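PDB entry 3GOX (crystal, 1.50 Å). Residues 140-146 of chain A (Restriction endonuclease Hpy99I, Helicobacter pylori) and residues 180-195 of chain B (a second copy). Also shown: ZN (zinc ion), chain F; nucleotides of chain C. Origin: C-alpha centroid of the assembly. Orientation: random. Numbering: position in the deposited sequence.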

ATOM      1  N   CYS A 140      -8.723  14.370  -2.710  1.00 14.39           N
ATOM      2  CA  CYS A 140      -7.283  14.165  -2.571  1.00 14.46           C
ATOM      3  C   CYS A 140      -6.528  14.753  -3.760  1.00 15.06           C
ATOM      4  O   CYS A 140      -6.919  14.560  -4.910  1.00 16.04           O
ATOM      5  CB  CYS A 140      -6.962  12.675  -2.430  1.00 13.98           C
ATOM      6  SG  CYS A 140      -5.188  12.303  -2.228  1.00 15.23           S
ATOM      7  N   PRO A 141      -5.472  15.527  -3.489  1.00 15.88           N
ATOM      8  CA  PRO A 141      -4.764  16.157  -4.614  1.00 16.53           C
ATOM      9  C   PRO A 141      -3.988  15.204  -5.520  1.00 16.66           C
ATOM     10  O   PRO A 141      -3.570  15.619  -6.614  1.00 17.47           O
ATOM     11  CB  PRO A 141      -3.830  17.160  -3.938  1.00 17.40           C
ATOM     12  CG  PRO A 141      -3.670  16.716  -2.559  1.00 17.72           C
ATOM     13  CD  PRO A 141      -4.928  15.943  -2.185  1.00 15.78           C
ATOM     14  N   ILE A 142      -3.797  13.957  -5.088  1.00 16.76           N
ATOM     15  CA  ILE A 142      -3.041  12.999  -5.888  1.00 16.64           C
ATOM     16  C   ILE A 142      -3.999  12.111  -6.670  1.00 17.08           C
ATOM     17  O   ILE A 142      -4.095  12.229  -7.895  1.00 19.00           O
ATOM     18  CB  ILE A 142      -2.048  12.188  -5.037  1.00 16.83           C
ATOM     19  CG1 ILE A 142      -1.045  13.131  -4.360  1.00 16.78           C
ATOM     20  CG2 ILE A 142      -1.313  11.139  -5.911  1.00 17.59           C
ATOM     21  CD1 ILE A 142      -0.052  12.450  -3.461  1.00 18.58           C
ATOM     22  N   CYS A 143      -4.762  11.285  -5.964  1.00 16.41           N
ATOM     23  CA  CYS A 143      -5.662  10.333  -6.602  1.00 16.14           C
ATOM     24  C   CYS A 143      -6.978  10.943  -7.083  1.00 15.88           C
ATOM     25  O   CYS A 143      -7.716  10.283  -7.814  1.00 16.30           O
ATOM     26  CB  CYS A 143      -5.962   9.159  -5.671  1.00 16.72           C
ATOM     27  SG  CYS A 143      -6.959   9.586  -4.230  1.00 15.03           S
ATOM     28  N   GLU A 144      -7.278  12.176  -6.655  1.00 15.72           N
ATOM     29  CA  GLU A 144      -8.471  12.901  -7.099  1.00 15.77           C
ATOM     30  C   GLU A 144      -9.778  12.271  -6.626  1.00 16.14           C
ATOM     31  O   GLU A 144     -10.846  12.655  -7.093  1.00 16.77           O
ATOM     32  CB  GLU A 144      -8.474  13.098  -8.630  1.00 15.93           C
ATOM     33  CG  GLU A 144      -7.261  13.903  -9.115  1.00 17.55           C
ATOM     34  CD  GLU A 144      -7.220  14.162 -10.615  1.00 21.89           C
ATOM     35  OE1 GLU A 144      -8.084  13.663 -11.360  1.00 23.21           O
ATOM     36  OE2 GLU A 144      -6.290  14.874 -11.052  1.00 26.28           O
ATOM     37  N   LYS A 145      -9.713  11.322  -5.688  1.00 15.53           N
ATOM     38  CA  LYS A 145     -10.938  10.740  -5.151  1.00 15.49           C
ATOM     39  C   LYS A 145     -11.561  11.667  -4.116  1.00 15.51           C
ATOM     40  O   LYS A 145     -10.872  12.234  -3.273  1.00 15.63           O
ATOM     41  CB  LYS A 145     -10.700   9.350  -4.573  1.00 15.72           C
ATOM     42  CG  LYS A 145     -10.155   8.363  -5.596  1.00 17.12           C
ATOM     43  CD  LYS A 145     -10.366   6.885  -5.164  1.00 17.00           C
ATOM     44  CE  LYS A 145      -9.680   6.497  -3.849  1.00 17.90           C
ATOM     45  NZ  LYS A 145      -8.162   6.524  -3.927  1.00 16.39           N
ATOM     46  N   ARG A 146     -12.876  11.820  -4.200  1.00 16.13           N
ATOM     47  CA  ARG A 146     -13.627  12.529  -3.183  1.00 16.32           C
ATOM     48  C   ARG A 146     -13.897  11.592  -2.007  1.00 15.88           C
ATOM     49  O   ARG A 146     -14.042  10.359  -2.165  1.00 17.01           O
ATOM     50  CB  ARG A 146     -14.935  13.082  -3.754  1.00 16.64           C
ATOM     51  CG  ARG A 146     -14.739  14.093  -4.863  1.00 16.90           C
ATOM     52  CD  ARG A 146     -16.050  14.674  -5.357  1.00 19.23           C
ATOM     53  NE  ARG A 146     -16.801  13.638  -6.050  1.00 18.78           N
ATOM     54  CZ  ARG A 146     -16.585  13.245  -7.303  1.00 19.79           C
ATOM     55  NH1 ARG A 146     -15.677  13.847  -8.067  1.00 19.17           N
ATOM     56  NH2 ARG A 146     -17.305  12.269  -7.820  1.00 22.60           N
TER
ATOM     57  N   ARG B 180      -3.007   1.587  -5.806  1.00 14.66           N
ATOM     58  CA  ARG B 180      -3.329   2.873  -5.166  1.00 14.38           C
ATOM     59  C   ARG B 180      -3.437   4.013  -6.176  1.00 15.33           C
ATOM     60  O   ARG B 180      -4.168   4.979  -5.938  1.00 14.45           O
ATOM     61  CB  ARG B 180      -2.318   3.193  -4.074  1.00 14.36           C
ATOM     62  CG  ARG B 180      -2.439   2.273  -2.858  1.00 14.14           C
ATOM     63  CD  ARG B 180      -1.172   2.286  -2.056  1.00 15.42           C
ATOM     64  NE  ARG B 180      -1.392   2.032  -0.644  1.00 15.46           N
ATOM     65  CZ  ARG B 180      -1.651   0.854  -0.089  1.00 15.09           C
ATOM     66  NH1 ARG B 180      -1.685  -0.263  -0.821  1.00 15.23           N
ATOM     67  NH2 ARG B 180      -1.874   0.773   1.222  1.00 15.33           N
ATOM     68  N   PHE B 181      -2.715   3.886  -7.283  1.00 14.92           N
ATOM     69  CA  PHE B 181      -2.721   4.873  -8.356  1.00 15.76           C
ATOM     70  C   PHE B 181      -3.461   4.369  -9.594  1.00 16.25           C
ATOM     71  O   PHE B 181      -3.281   4.870 -10.698  1.00 16.80           O
ATOM     72  CB  PHE B 181      -1.285   5.319  -8.628  1.00 16.40           C
ATOM     73  CG  PHE B 181      -0.607   5.804  -7.387  1.00 17.43           C
ATOM     74  CD1 PHE B 181      -1.150   6.868  -6.675  1.00 17.30           C
ATOM     75  CD2 PHE B 181       0.520   5.175  -6.884  1.00 17.51           C
ATOM     76  CE1 PHE B 181      -0.579   7.292  -5.481  1.00 16.88           C
ATOM     77  CE2 PHE B 181       1.112   5.609  -5.715  1.00 19.30           C
ATOM     78  CZ  PHE B 181       0.565   6.674  -5.011  1.00 18.12           C
ATOM     79  N   LYS B 182      -4.364   3.418  -9.367  1.00 16.09           N
ATOM     80  CA  LYS B 182      -5.302   2.912 -10.371  1.00 16.82           C
ATOM     81  C   LYS B 182      -4.629   2.293 -11.606  1.00 17.24           C
ATOM     82  O   LYS B 182      -5.250   2.208 -12.663  1.00 17.48           O
ATOM     83  CB  LYS B 182      -6.300   4.011 -10.772  1.00 17.03           C
ATOM     84  CG  LYS B 182      -6.839   4.822  -9.575  1.00 19.83           C
ATOM     85  CD  LYS B 182      -7.958   5.793  -9.973  1.00 22.27           C
ATOM     86  CE  LYS B 182      -8.106   6.968  -8.983  1.00 23.08           C
ATOM     87  NZ  LYS B 182      -9.248   7.883  -9.340  1.00 25.35           N
ATOM     88  N   ASP B 183      -3.391   1.813 -11.435  1.00 17.61           N
ATOM     89  CA  ASP B 183      -2.586   1.274 -12.553  1.00 18.30           C
ATOM     90  C   ASP B 183      -2.514   2.265 -13.734  1.00 18.52           C
ATOM     91  O   ASP B 183      -2.426   1.844 -14.888  1.00 19.01           O
ATOM     92  CB  ASP B 183      -3.169  -0.059 -13.092  1.00 18.47           C
ATOM     93  CG  ASP B 183      -3.049  -1.243 -12.137  1.00 21.49           C
ATOM     94  OD1 ASP B 183      -2.704  -1.107 -10.936  1.00 22.70           O
ATOM     95  OD2 ASP B 183      -3.319  -2.367 -12.628  1.00 23.95           O
ATOM     96  N   ASN B 184      -2.573   3.562 -13.445  1.00 18.41           N
ATOM     97  CA  ASN B 184      -2.802   4.597 -14.455  1.00 19.32           C
ATOM     98  C   ASN B 184      -1.667   5.618 -14.460  1.00 20.14           C
ATOM     99  O   ASN B 184      -1.484   6.331 -13.493  1.00 20.14           O
ATOM    100  CB  ASN B 184      -4.124   5.304 -14.148  1.00 19.55           C
ATOM    101  CG  ASN B 184      -4.558   6.281 -15.242  1.00 19.90           C
ATOM    102  OD1 ASN B 184      -3.764   6.714 -16.070  1.00 21.18           O
ATOM    103  ND2 ASN B 184      -5.831   6.650 -15.213  1.00 22.51           N
ATOM    104  N   PRO B 185      -0.920   5.720 -15.572  1.00 21.75           N
ATOM    105  CA  PRO B 185       0.160   6.715 -15.675  1.00 22.52           C
ATOM    106  C   PRO B 185      -0.237   8.149 -15.327  1.00 23.23           C
ATOM    107  O   PRO B 185       0.604   8.898 -14.830  1.00 24.51           O
ATOM    108  CB  PRO B 185       0.556   6.642 -17.150  1.00 22.48           C
ATOM    109  CG  PRO B 185       0.219   5.256 -17.549  1.00 22.94           C
ATOM    110  CD  PRO B 185      -1.036   4.914 -16.798  1.00 21.84           C
ATOM    111  N   LYS B 186      -1.492   8.520 -15.578  1.00 23.97           N
ATOM    112  CA  LYS B 186      -1.999   9.853 -15.234  1.00 24.51           C
ATOM    113  C   LYS B 186      -1.725  10.189 -13.766  1.00 24.40           C
ATOM    114  O   LYS B 186      -1.206  11.260 -13.450  1.00 24.53           O
ATOM    115  CB  LYS B 186      -3.500   9.960 -15.521  1.00 25.14           C
ATOM    116  CG  LYS B 186      -4.121  11.294 -15.109  1.00 26.87           C
ATOM    117  CD  LYS B 186      -5.640  11.255 -15.145  1.00 28.50           C
ATOM    118  CE  LYS B 186      -6.231  12.377 -14.315  1.00 30.86           C
ATOM    119  NZ  LYS B 186      -7.617  12.709 -14.739  1.00 32.00           N
ATOM    120  N   PHE B 187      -2.055   9.261 -12.872  1.00 23.54           N
ATOM    121  CA  PHE B 187      -1.904   9.520 -11.445  1.00 23.50           C
ATOM    122  C   PHE B 187      -0.461   9.371 -11.010  1.00 23.37           C
ATOM    123  O   PHE B 187      -0.041  10.001 -10.053  1.00 24.05           O
ATOM    124  CB  PHE B 187      -2.855   8.640 -10.639  1.00 23.09           C
ATOM    125  CG  PHE B 187      -4.297   8.943 -10.926  1.00 23.01           C
ATOM    126  CD1 PHE B 187      -4.844  10.166 -10.556  1.00 23.55           C
ATOM    127  CD2 PHE B 187      -5.092   8.046 -11.623  1.00 24.27           C
ATOM    128  CE1 PHE B 187      -6.153  10.474 -10.852  1.00 22.26           C
ATOM    129  CE2 PHE B 187      -6.418   8.355 -11.927  1.00 24.53           C
ATOM    130  CZ  PHE B 187      -6.944   9.570 -11.541  1.00 23.66           C
ATOM    131  N   LEU B 188       0.308   8.547 -11.723  1.00 23.92           N
ATOM    132  CA  LEU B 188       1.731   8.444 -11.442  1.00 23.85           C
ATOM    133  C   LEU B 188       2.450   9.746 -11.815  1.00 23.67           C
ATOM    134  O   LEU B 188       3.348  10.185 -11.104  1.00 23.63           O
ATOM    135  CB  LEU B 188       2.341   7.234 -12.162  1.00 24.11           C
ATOM    136  CG  LEU B 188       1.841   5.877 -11.631  1.00 25.13           C
ATOM    137  CD1 LEU B 188       1.980   4.808 -12.700  1.00 27.42           C
ATOM    138  CD2 LEU B 188       2.581   5.484 -10.365  1.00 28.36           C
ATOM    139  N   GLU B 189       2.023  10.385 -12.897  1.00 23.97           N
ATOM    140  CA  GLU B 189       2.599  11.672 -13.298  1.00 24.75           C
ATOM    141  C   GLU B 189       2.251  12.762 -12.286  1.00 24.16           C
ATOM    142  O   GLU B 189       3.072  13.628 -11.979  1.00 24.16           O
ATOM    143  CB  GLU B 189       2.131  12.057 -14.702  1.00 25.29           C
ATOM    144  CG  GLU B 189       2.800  11.238 -15.810  1.00 28.29           C
ATOM    145  CD  GLU B 189       4.261  11.625 -16.075  1.00 32.10           C
ATOM    146  OE1 GLU B 189       4.846  12.429 -15.313  1.00 36.30           O
ATOM    147  OE2 GLU B 189       4.834  11.123 -17.069  1.00 35.51           O
ATOM    148  N   LYS B 190       1.042  12.687 -11.744  1.00 24.20           N
ATOM    149  CA  LYS B 190       0.639  13.571 -10.655  1.00 24.15           C
ATOM    150  C   LYS B 190       1.474  13.366  -9.397  1.00 23.14           C
ATOM    151  O   LYS B 190       1.826  14.329  -8.731  1.00 23.24           O
ATOM    152  CB  LYS B 190      -0.842  13.407 -10.354  1.00 24.90           C
ATOM    153  CG  LYS B 190      -1.701  14.048 -11.418  1.00 26.30           C
ATOM    154  CD  LYS B 190      -3.114  14.187 -10.982  1.00 28.47           C
ATOM    155  CE  LYS B 190      -3.282  15.339 -10.002  1.00 29.23           C
ATOM    156  NZ  LYS B 190      -4.426  15.050  -9.120  1.00 30.69           N
ATOM    157  N   VAL B 191       1.795  12.114  -9.070  1.00 22.42           N
ATOM    158  CA  VAL B 191       2.693  11.847  -7.956  1.00 22.06           C
ATOM    159  C   VAL B 191       4.056  12.507  -8.196  1.00 21.93           C
ATOM    160  O   VAL B 191       4.616  13.125  -7.293  1.00 21.81           O
ATOM    161  CB  VAL B 191       2.901  10.331  -7.731  1.00 21.92           C
ATOM    162  CG1 VAL B 191       3.945  10.089  -6.652  1.00 21.88           C
ATOM    163  CG2 VAL B 191       1.590   9.653  -7.340  1.00 21.46           C
ATOM    164  N   ILE B 192       4.576  12.383  -9.416  1.00 21.81           N
ATOM    165  CA  ILE B 192       5.887  12.945  -9.756  1.00 21.86           C
ATOM    166  C   ILE B 192       5.921  14.463  -9.602  1.00 22.35           C
ATOM    167  O   ILE B 192       6.841  15.007  -8.996  1.00 22.52           O
ATOM    168  CB  ILE B 192       6.336  12.526 -11.181  1.00 21.81           C
ATOM    169  CG1 ILE B 192       6.680  11.028 -11.191  1.00 22.17           C
ATOM    170  CG2 ILE B 192       7.545  13.339 -11.637  1.00 21.63           C
ATOM    171  CD1 ILE B 192       6.955  10.443 -12.570  1.00 24.50           C
ATOM    172  N   GLU B 193       4.912  15.140 -10.138  1.00 23.06           N
ATOM    173  CA  GLU B 193       4.832  16.605 -10.030  1.00 23.72           C
ATOM    174  C   GLU B 193       4.697  17.067  -8.584  1.00 23.25           C
ATOM    175  O   GLU B 193       5.288  18.074  -8.194  1.00 23.43           O
ATOM    176  CB  GLU B 193       3.676  17.155 -10.870  1.00 24.39           C
ATOM    177  CG  GLU B 193       3.913  17.060 -12.381  1.00 27.16           C
ATOM    178  CD  GLU B 193       5.304  17.535 -12.796  1.00 31.13           C
ATOM    179  OE1 GLU B 193       6.064  16.741 -13.407  1.00 34.52           O
ATOM    180  OE2 GLU B 193       5.641  18.702 -12.497  1.00 34.21           O
ATOM    181  N   TYR B 194       3.921  16.319  -7.804  1.00 23.08           N
ATOM    182  CA  TYR B 194       3.704  16.608  -6.391  1.00 22.42           C
ATOM    183  C   TYR B 194       5.010  16.513  -5.595  1.00 23.07           C
ATOM    184  O   TYR B 194       5.343  17.409  -4.825  1.00 22.80           O
ATOM    185  CB  TYR B 194       2.647  15.641  -5.857  1.00 22.41           C
ATOM    186  CG  TYR B 194       2.421  15.638  -4.362  1.00 20.57           C
ATOM    187  CD1 TYR B 194       1.492  16.478  -3.778  1.00 20.05           C
ATOM    188  CD2 TYR B 194       3.099  14.757  -3.540  1.00 19.05           C
ATOM    189  CE1 TYR B 194       1.264  16.454  -2.411  1.00 19.86           C
ATOM    190  CE2 TYR B 194       2.884  14.731  -2.178  1.00 17.28           C
ATOM    191  CZ  TYR B 194       1.965  15.586  -1.613  1.00 18.78           C
ATOM    192  OH  TYR B 194       1.736  15.566  -0.263  1.00 16.01           O
ATOM    193  N   LEU B 195       5.751  15.433  -5.802  1.00 23.56           N
ATOM    194  CA  LEU B 195       7.037  15.239  -5.117  1.00 24.15           C
ATOM    195  C   LEU B 195       8.057  16.311  -5.515  1.00 25.44           C
ATOM    196  O   LEU B 195       8.722  16.887  -4.654  1.00 26.26           O
ATOM    197  CB  LEU B 195       7.614  13.851  -5.405  1.00 24.05           C
ATOM    198  CG  LEU B 195       6.855  12.643  -4.848  1.00 23.03           C
ATOM    199  CD1 LEU B 195       7.457  11.331  -5.364  1.00 22.97           C
ATOM    200  CD2 LEU B 195       6.851  12.650  -3.340  1.00 22.11           C
TER
HETATM  201 ZN    ZN F 302      -5.324   9.980  -2.515  1.00 13.48          ZN
ATOM    202  P    DC C   6      -8.479   0.770  -1.874  0.50 11.71           P
ATOM    203  OP1  DC C   6      -8.828   1.878  -2.801  0.50 12.59           O
ATOM    204  OP2  DC C   6      -9.538  -0.128  -1.373  0.50 11.84           O
ATOM    205  O5'  DC C   6      -7.379  -0.130  -2.593  0.50 12.14           O
ATOM    206  C5'  DC C   6      -6.221   0.459  -3.176  0.50 12.37           C
ATOM    207  C4'  DC C   6      -5.139  -0.583  -3.320  0.50 11.67           C
ATOM    208  O4'  DC C   6      -4.655  -0.994  -2.029  0.50 11.10           O
ATOM    209  C3'  DC C   6      -5.609  -1.877  -3.965  0.50 11.55           C
ATOM    210  O3'  DC C   6      -5.675  -1.704  -5.385  0.50 11.63           O
ATOM    211  C2'  DC C   6      -4.530  -2.852  -3.528  0.50 11.73           C
ATOM    212  C1'  DC C   6      -4.099  -2.301  -2.154  0.50 11.84           C
ATOM    213  N1   DC C   6      -4.540  -3.083  -0.991  0.50 10.41           N
ATOM    214  C2   DC C   6      -3.588  -3.474  -0.044  0.50 10.53           C
ATOM    215  O2   DC C   6      -2.411  -3.121  -0.201  0.50 11.51           O
ATOM    216  N3   DC C   6      -3.978  -4.214   1.019  0.50 10.89           N
ATOM    217  C4   DC C   6      -5.261  -4.549   1.164  0.50 10.63           C
ATOM    218  N4   DC C   6      -5.599  -5.283   2.224  0.50 10.69           N
ATOM    219  C5   DC C   6      -6.257  -4.148   0.224  0.50  9.45           C
ATOM    220  C6   DC C   6      -5.853  -3.429  -0.830  0.50 10.53           C
ATOM    221  P    DA C   5     -10.019   2.201   4.137  0.50 11.36           P
ATOM    222  OP1  DA C   5     -10.501   3.554   3.753  0.50 12.37           O
ATOM    223  OP2  DA C   5     -10.990   1.115   4.392  0.50 12.55           O
ATOM    224  O5'  DA C   5      -9.039   1.712   2.987  0.50 12.38           O
ATOM    225  C5'  DA C   5      -8.087   2.596   2.407  0.50 12.00           C
ATOM    226  C4'  DA C   5      -7.067   1.798   1.635  0.50 11.23           C
ATOM    227  O4'  DA C   5      -6.323   0.985   2.553  0.50 11.20           O
ATOM    228  C3'  DA C   5      -7.679   0.823   0.633  0.50 11.11           C
ATOM    229  O3'  DA C   5      -7.675   1.437  -0.656  0.50 12.60           O
ATOM    230  C2'  DA C   5      -6.778  -0.404   0.702  0.50 12.35           C
ATOM    231  C1'  DA C   5      -5.801  -0.116   1.842  0.50 12.33           C
ATOM    232  N9   DA C   5      -5.592  -1.186   2.813  0.50 11.26           N
ATOM    233  C8   DA C   5      -6.521  -1.817   3.604  0.50 10.75           C
ATOM    234  N7   DA C   5      -6.002  -2.686   4.439  0.50 10.72           N
ATOM    235  C5   DA C   5      -4.640  -2.637   4.163  0.50 12.26           C
ATOM    236  C6   DA C   5      -3.535  -3.309   4.717  0.50 12.97           C
ATOM    237  N6   DA C   5      -3.626  -4.188   5.715  0.50 14.85           N
ATOM    238  N1   DA C   5      -2.313  -3.034   4.208  0.50 12.71           N
ATOM    239  C2   DA C   5      -2.217  -2.135   3.223  0.50 12.55           C
ATOM    240  N3   DA C   5      -3.179  -1.429   2.629  0.50 13.30           N
ATOM    241  C4   DA C   5      -4.379  -1.730   3.151  0.50 12.32           C
HETATM  242  O   HOH W   1      -7.128   5.006  -6.039  1.00 16.96           O

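The strongest polar contacts converge on one ammonium group. Lys B190 NZ donates to Pro A141 O at 2.7 Å and to Ile A142 O at 3.1 Å, and its 2.7 Å hydrogen bond to Glu A144 OE2 is also a salt bridge. Three acceptors match the three protons of a lysine ammonium. The side chain reaches them with chi3 at 76° (p) between chi2 and chi4, both t, and NZ meets Pro A141 O and Ile A142 O, which accept no backbone hydrogen bond within their stretch. Glu A144, with positive phi (67°), points its CB toward the helix; its other oxygen, OE1, forms a longer salt bridge of 3.5 Å to Lys B186 NZ. An extended Lys B182 donates a weak hydrogen bond from NZ to Cys A143 O at 3.2 Å.

The loop that offers these carbonyls is pinned by zinc, which is bound by Cys A140 SG at 2.3 Å and Cys A143 SG at 2.4 Å, with two further ligands elsewhere in the structure. A water extends the polar contact: it accepts from Lys A145 NZ at 2.8 Å and donates to Arg B180 O at 3.0 Å.

Packing centres on Ile A142, which loses 118 Å² of the 554 Å² buried in total, the largest share of any residue. Its CB points sideways, but chi1 m and chi2 t bring the end of the chain nearer the helix. CD1 lies 3.9 Å from the Tyr B194 ring centroid, 11° off the normal, a CH-pi contact over the face. The other branch packs CG2 against Val B191 CG2 at 3.6 Å and Phe B181 CE1 at 3.9 Å. Phe B187 meets Ile A142 O with its ring edge, CD1 lying 3.4 Å from that oxygen, where the weakly positive ring hydrogens suit a carbonyl.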